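Local atomic coordinates of trichothecene 3-O-acetyltransferase (Gibberella zeae, PDB entry 2RKV), a protein that probably transfers an acetyl group from acetyl-coenzyme A to the 3-hydroxyl of trichothecene mycotoxins such as T-2 toxin and deoxynivalenol. Residues Glu182-Ala187 / Ser302-Gly307; Trp55-Val60 / Asp80-Val85. One frame throughout, in Å; residues are numbered along the deposited sequence.

Contact 1: Glu182-Ala187 / Ser302-Gly307; sequences EEEMTA and SNNYPG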
# COMPACT_ATOMS: atom_id res chain seq x y z
N GLU A 182 13.88 -19.01 13.32
CA GLU A 182 12.96 -20.10 13.00
C GLU A 182 11.55 -19.59 12.73
O GLU A 182 10.89 -20.04 11.79
CB GLU A 182 12.98 -21.17 14.10
CG GLU A 182 14.29 -21.94 14.16
N GLU A 183 11.08 -18.64 13.55
CA GLU A 183 9.74 -18.05 13.36
C GLU A 183 9.63 -17.35 12.00
O GLU A 183 8.59 -17.42 11.34
CB GLU A 183 9.39 -17.06 14.48
CG GLU A 183 7.89 -16.69 14.55
CD GLU A 183 7.47 -15.61 13.54
OE1 GLU A 183 8.30 -14.76 13.15
OE2 GLU A 183 6.27 -15.61 13.13
N GLU A 184 10.69 -16.66 11.58
CA GLU A 184 10.69 -15.98 10.28
C GLU A 184 10.57 -17.00 9.16
O GLU A 184 9.74 -16.85 8.25
CB GLU A 184 11.94 -15.11 10.10
CG GLU A 184 11.86 -13.83 10.90
CD GLU A 184 13.19 -13.14 11.15
OE1 GLU A 184 14.28 -13.70 10.85
OE2 GLU A 184 13.14 -12.01 11.66
N MET A 185 11.38 -18.05 9.24
CA MET A 185 11.35 -19.12 8.24
C MET A 185 10.00 -19.83 8.19
O MET A 185 9.50 -20.18 7.11
CB MET A 185 12.50 -20.10 8.48
CG MET A 185 13.87 -19.53 8.15
SD MET A 185 14.12 -19.26 6.38
CE MET A 185 14.28 -20.95 5.80
N THR A 186 9.39 -20.03 9.36
CA THR A 186 8.06 -20.63 9.44
C THR A 186 7.01 -19.73 8.78
O THR A 186 6.23 -20.19 7.93
CB THR A 186 7.68 -20.93 10.89
OG1 THR A 186 8.53 -21.98 11.38
CG2 THR A 186 6.23 -21.37 11.01
N ALA A 187 7.01 -18.44 9.15
CA ALA A 187 6.06 -17.47 8.59
C ALA A 187 6.16 -17.37 7.07
O ALA A 187 5.15 -17.31 6.37
CB ALA A 187 6.24 -16.11 9.25
N SER A 302 0.97 -14.39 12.04
CA SER A 302 2.20 -13.65 12.31
C SER A 302 2.33 -12.40 11.44
O SER A 302 2.00 -12.42 10.26
CB SER A 302 3.40 -14.56 12.05
OG SER A 302 4.61 -13.83 12.05
N ASN A 303 2.83 -11.32 12.04
CA ASN A 303 3.18 -10.11 11.29
C ASN A 303 4.21 -10.40 10.19
O ASN A 303 4.36 -9.63 9.24
CB ASN A 303 3.72 -9.05 12.25
CG ASN A 303 3.95 -7.71 11.57
OD1 ASN A 303 3.01 -7.10 11.05
ND2 ASN A 303 5.19 -7.25 11.58
N ASN A 304 4.92 -11.52 10.34
CA ASN A 304 5.93 -11.91 9.37
C ASN A 304 5.39 -12.72 8.19
O ASN A 304 6.16 -13.10 7.30
CB ASN A 304 7.10 -12.64 10.05
CG ASN A 304 7.91 -11.72 10.94
OD1 ASN A 304 8.05 -10.53 10.65
ND2 ASN A 304 8.43 -12.27 12.04
N TYR A 305 4.08 -12.99 8.17
CA TYR A 305 3.48 -13.69 7.04
C TYR A 305 3.57 -12.79 5.79
O TYR A 305 3.07 -11.66 5.81
CB TYR A 305 2.03 -14.06 7.33
CG TYR A 305 1.33 -14.71 6.16
CD1 TYR A 305 1.75 -15.94 5.69
CD2 TYR A 305 0.24 -14.09 5.54
CE1 TYR A 305 1.13 -16.55 4.63
CE2 TYR A 305 -0.41 -14.70 4.47
CZ TYR A 305 0.04 -15.94 4.03
OH TYR A 305 -0.57 -16.56 2.97
N PRO A 306 4.24 -13.28 4.74
CA PRO A 306 4.56 -12.42 3.59
C PRO A 306 3.47 -12.30 2.52
O PRO A 306 3.70 -11.65 1.49
CB PRO A 306 5.78 -13.11 2.99
CG PRO A 306 5.47 -14.58 3.20
CD PRO A 306 4.81 -14.64 4.58
N GLY A 307 2.31 -12.89 2.76
CA GLY A 307 1.29 -12.97 1.71
C GLY A 307 0.37 -11.77 1.65
O GLY A 307 0.76 -10.63 2.00
O HOH W 1 11.13 -10.42 10.52
O HOH W 2 10.46 -11.03 13.43
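Ala187 and Tyr305 mark the closest backbone approach, 4.8 Å from CA to CA, where the end of the short helix 182-187 meets a type I beta turn running from Ser302 to Tyr305. Tyr305 N closes that turn on Ser302 O. Glu183, one turn of helix before Ala187, grips the turn with both carboxylate oxygens. Its CG stands anti to the backbone N (chi1 -165°), and a bend at chi2 (-81°) carries CD round toward the turn. Ser302 OG donates to Glu183 OE2 at 2.7 Å, while Asn304 ND2 donates to Glu183 OE1, also at 2.7 Å. One carboxylate thus receives a donor on each oxygen, in both cases at the syn lone pair; OE1 lies almost in the amide plane of Asn304, although the carboxylate and amide planes are turned 42° apart. Ser302 OG has a second role, accepting from Asn304 N at 2.9 Å in an ST turn, which ties the two residues held by Glu183 to each other.

Beside this polar clasp, Ala187 CB is directed toward the other segment and packs against Asn304, 3.6 Å from its O and 3.7 Å from its CB. Ala187 O approaches the edge of the Tyr305 ring, near its plane, and comes to 3.2 Å from Pro306 CD. Two waters connect Asn304 with Glu184 OE2: one accepts from Asn304 ND2 but reaches OE2 weakly, the other lies between OE2 and Asn304 OD1.

Helix 161-176 flanks the contact: Arg169 binds Asn304 OD1, and Lys173 forms a salt bridge with Glu184 OE1, which also accepts from Thr181 N. Tyr305 OH bonds to Asp8. The turn itself belongs to the loop joining helix 296-299 to strand 310-318, so the contact fastens this connection to helix 182-187.

Contact 2: Trp55-Val60 / Asp80-Val85; sequences WVAGQV and DVPRVV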
# COMPACT_ATOMS: atom_id res chain seq x y z
N TRP A 55 11.07 -19.40 -3.25
CA TRP A 55 9.89 -18.84 -3.92
C TRP A 55 9.96 -17.33 -4.15
O TRP A 55 9.25 -16.82 -5.02
CB TRP A 55 8.57 -19.26 -3.25
CG TRP A 55 8.35 -18.73 -1.86
CD1 TRP A 55 8.45 -19.43 -0.68
CD2 TRP A 55 7.94 -17.40 -1.50
NE1 TRP A 55 8.14 -18.62 0.39
CE2 TRP A 55 7.83 -17.37 -0.08
CE3 TRP A 55 7.66 -16.24 -2.23
CZ2 TRP A 55 7.46 -16.20 0.61
CZ3 TRP A 55 7.29 -15.08 -1.54
CH2 TRP A 55 7.20 -15.07 -0.13
N VAL A 56 10.81 -16.62 -3.40
CA VAL A 56 10.91 -15.16 -3.60
C VAL A 56 11.41 -14.80 -5.02
O VAL A 56 11.16 -13.70 -5.50
CB VAL A 56 11.78 -14.44 -2.51
CG1 VAL A 56 11.22 -14.70 -1.11
CG2 VAL A 56 13.27 -14.84 -2.60
N ALA A 57 12.10 -15.74 -5.66
CA ALA A 57 12.59 -15.56 -7.03
C ALA A 57 11.59 -16.03 -8.09
O ALA A 57 11.89 -16.03 -9.28
CB ALA A 57 13.94 -16.29 -7.21
N GLY A 58 10.39 -16.40 -7.64
CA GLY A 58 9.38 -16.97 -8.52
C GLY A 58 8.53 -15.93 -9.24
O GLY A 58 8.83 -14.73 -9.20
N GLN A 59 7.47 -16.41 -9.89
CA GLN A 59 6.53 -15.56 -10.61
C GLN A 59 5.11 -15.99 -10.24
O GLN A 59 4.90 -17.15 -9.85
CB GLN A 59 6.73 -15.71 -12.13
CG GLN A 59 6.44 -17.12 -12.65
CD GLN A 59 6.62 -17.28 -14.14
OE1 GLN A 59 6.01 -16.55 -14.93
NE2 GLN A 59 7.43 -18.26 -14.53
N VAL A 60 4.15 -15.09 -10.40
CA VAL A 60 2.75 -15.41 -10.19
C VAL A 60 2.16 -15.84 -11.53
O VAL A 60 2.21 -15.08 -12.50
CB VAL A 60 1.98 -14.19 -9.61
CG1 VAL A 60 0.47 -14.46 -9.55
CG2 VAL A 60 2.53 -13.81 -8.23
N ASP A 80 16.62 -17.66 -11.14
CA ASP A 80 17.42 -18.10 -9.98
C ASP A 80 17.32 -17.15 -8.79
O ASP A 80 17.27 -17.58 -7.64
CB ASP A 80 18.89 -18.29 -10.38
CG ASP A 80 19.11 -19.51 -11.26
OD1 ASP A 80 18.21 -20.37 -11.36
OD2 ASP A 80 20.21 -19.60 -11.86
N VAL A 81 17.31 -15.85 -9.09
CA VAL A 81 17.22 -14.81 -8.07
C VAL A 81 16.18 -13.77 -8.50
O VAL A 81 15.84 -13.68 -9.69
CB VAL A 81 18.59 -14.12 -7.84
CG1 VAL A 81 19.61 -15.13 -7.30
CG2 VAL A 81 19.10 -13.45 -9.12
N PRO A 82 15.64 -12.99 -7.54
CA PRO A 82 14.77 -11.89 -7.97
C PRO A 82 15.56 -10.90 -8.82
O PRO A 82 16.74 -10.68 -8.55
CB PRO A 82 14.37 -11.22 -6.65
CG PRO A 82 14.58 -12.26 -5.61
CD PRO A 82 15.78 -13.02 -6.07
N ARG A 83 14.93 -10.34 -9.85
CA ARG A 83 15.59 -9.41 -10.76
C ARG A 83 15.85 -8.06 -10.10
O ARG A 83 14.93 -7.44 -9.55
CB ARG A 83 14.74 -9.17 -12.00
CG ARG A 83 14.62 -10.36 -12.94
CD ARG A 83 13.63 -10.06 -14.05
NE ARG A 83 13.69 -11.06 -15.11
CZ ARG A 83 13.01 -10.99 -16.26
NH1 ARG A 83 12.21 -9.96 -16.50
NH2 ARG A 83 13.13 -11.96 -17.16
N VAL A 84 17.10 -7.61 -10.17
CA VAL A 84 17.44 -6.22 -9.84
C VAL A 84 17.98 -5.52 -11.09
O VAL A 84 18.77 -6.09 -11.85
CB VAL A 84 18.41 -6.09 -8.62
CG1 VAL A 84 19.79 -6.65 -8.92
CG2 VAL A 84 18.51 -4.62 -8.15
N VAL A 85 17.50 -4.31 -11.31
CA VAL A 85 17.97 -3.45 -12.39
C VAL A 85 18.82 -2.39 -11.72
O VAL A 85 18.42 -1.82 -10.70
CB VAL A 85 16.77 -2.78 -13.13
CG1 VAL A 85 17.25 -1.66 -14.08
CG2 VAL A 85 15.96 -3.81 -13.90
O HOH W 3 13.16 -13.76 -10.35
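Ala57 CA comes within 4.4 Å of Pro82 CA as a 3-10 turn leading into strand 59-63 passes the loop just ahead of strand 83-88. Gly58 N bonds to Trp55 O and closes the 3-10 turn. Ala57 CB is directed toward the other segment and rests on its main chain, 3.6 Å from both Asp80 O and Val81 C. It also lies 3.9 Å from Pro82 CD, so a single methyl meets two successive peptide units and the start of the proline ring. Asp80 and Val81 take part through their backbone, as their CB atoms point away from the 3-10 turn.

The proline ring meets the turn through two carbons, CD on Ala57 and CG on Val56. Pro82 CG sits 3.7 Å from Val56 O and makes a looser apolar contact with Val56 CG2 at 4.2 Å. With Val56 CG1 beside the backbone N and anti to the carbonyl carbon (chi1 -58°), CG2 is turned to the position between the two, from which it reaches Pro82; the two side chains cross at a slant. The polar link is a water that donates to Ala57 O and to Val81 O, each at 2.8 Å, supplying the protons that join two main-chain acceptors.

Helix 35-52 lies against the same residues, with Phe49 touching Val56 and Ser50 touching both Val81 and Pro82; Ile137 of strand 137-144 also touches Pro82. Past the contact the chains diverge into separate sheets: 59-63 is an outer strand of a small antiparallel sheet, whereas 83-88 forms an edge of the mixed five-stranded sheet and runs parallel to 137-144. Away from both ligand pockets, the contact thus joins the approaches to two sheets within the N-terminal domain of this BAHD-superfamily acyltransferase.

How the contacts relate
Contact 2 is buried and contact 1 partly buried, with Glu183 exposed; their centres are about 19 Å apart, and they hold different elements. Contact 2 is formed by chain neighbours within the N-terminal domain; contact 1 joins segments separated by more than a hundred residues. Their chemistry differs: a carboxylate with two direct side-chain bonds secures contact 1, whereas aliphatic groups, main chain and one bridging water make contact 2. They meet where Pro306 CG packs 3.6 Å from Trp55 CZ2. Trp55 NE1 also bonds to Met188 O, just beyond helix 182-187, and its ring forms a cation-pi pair with Arg192, itself touching Tyr305.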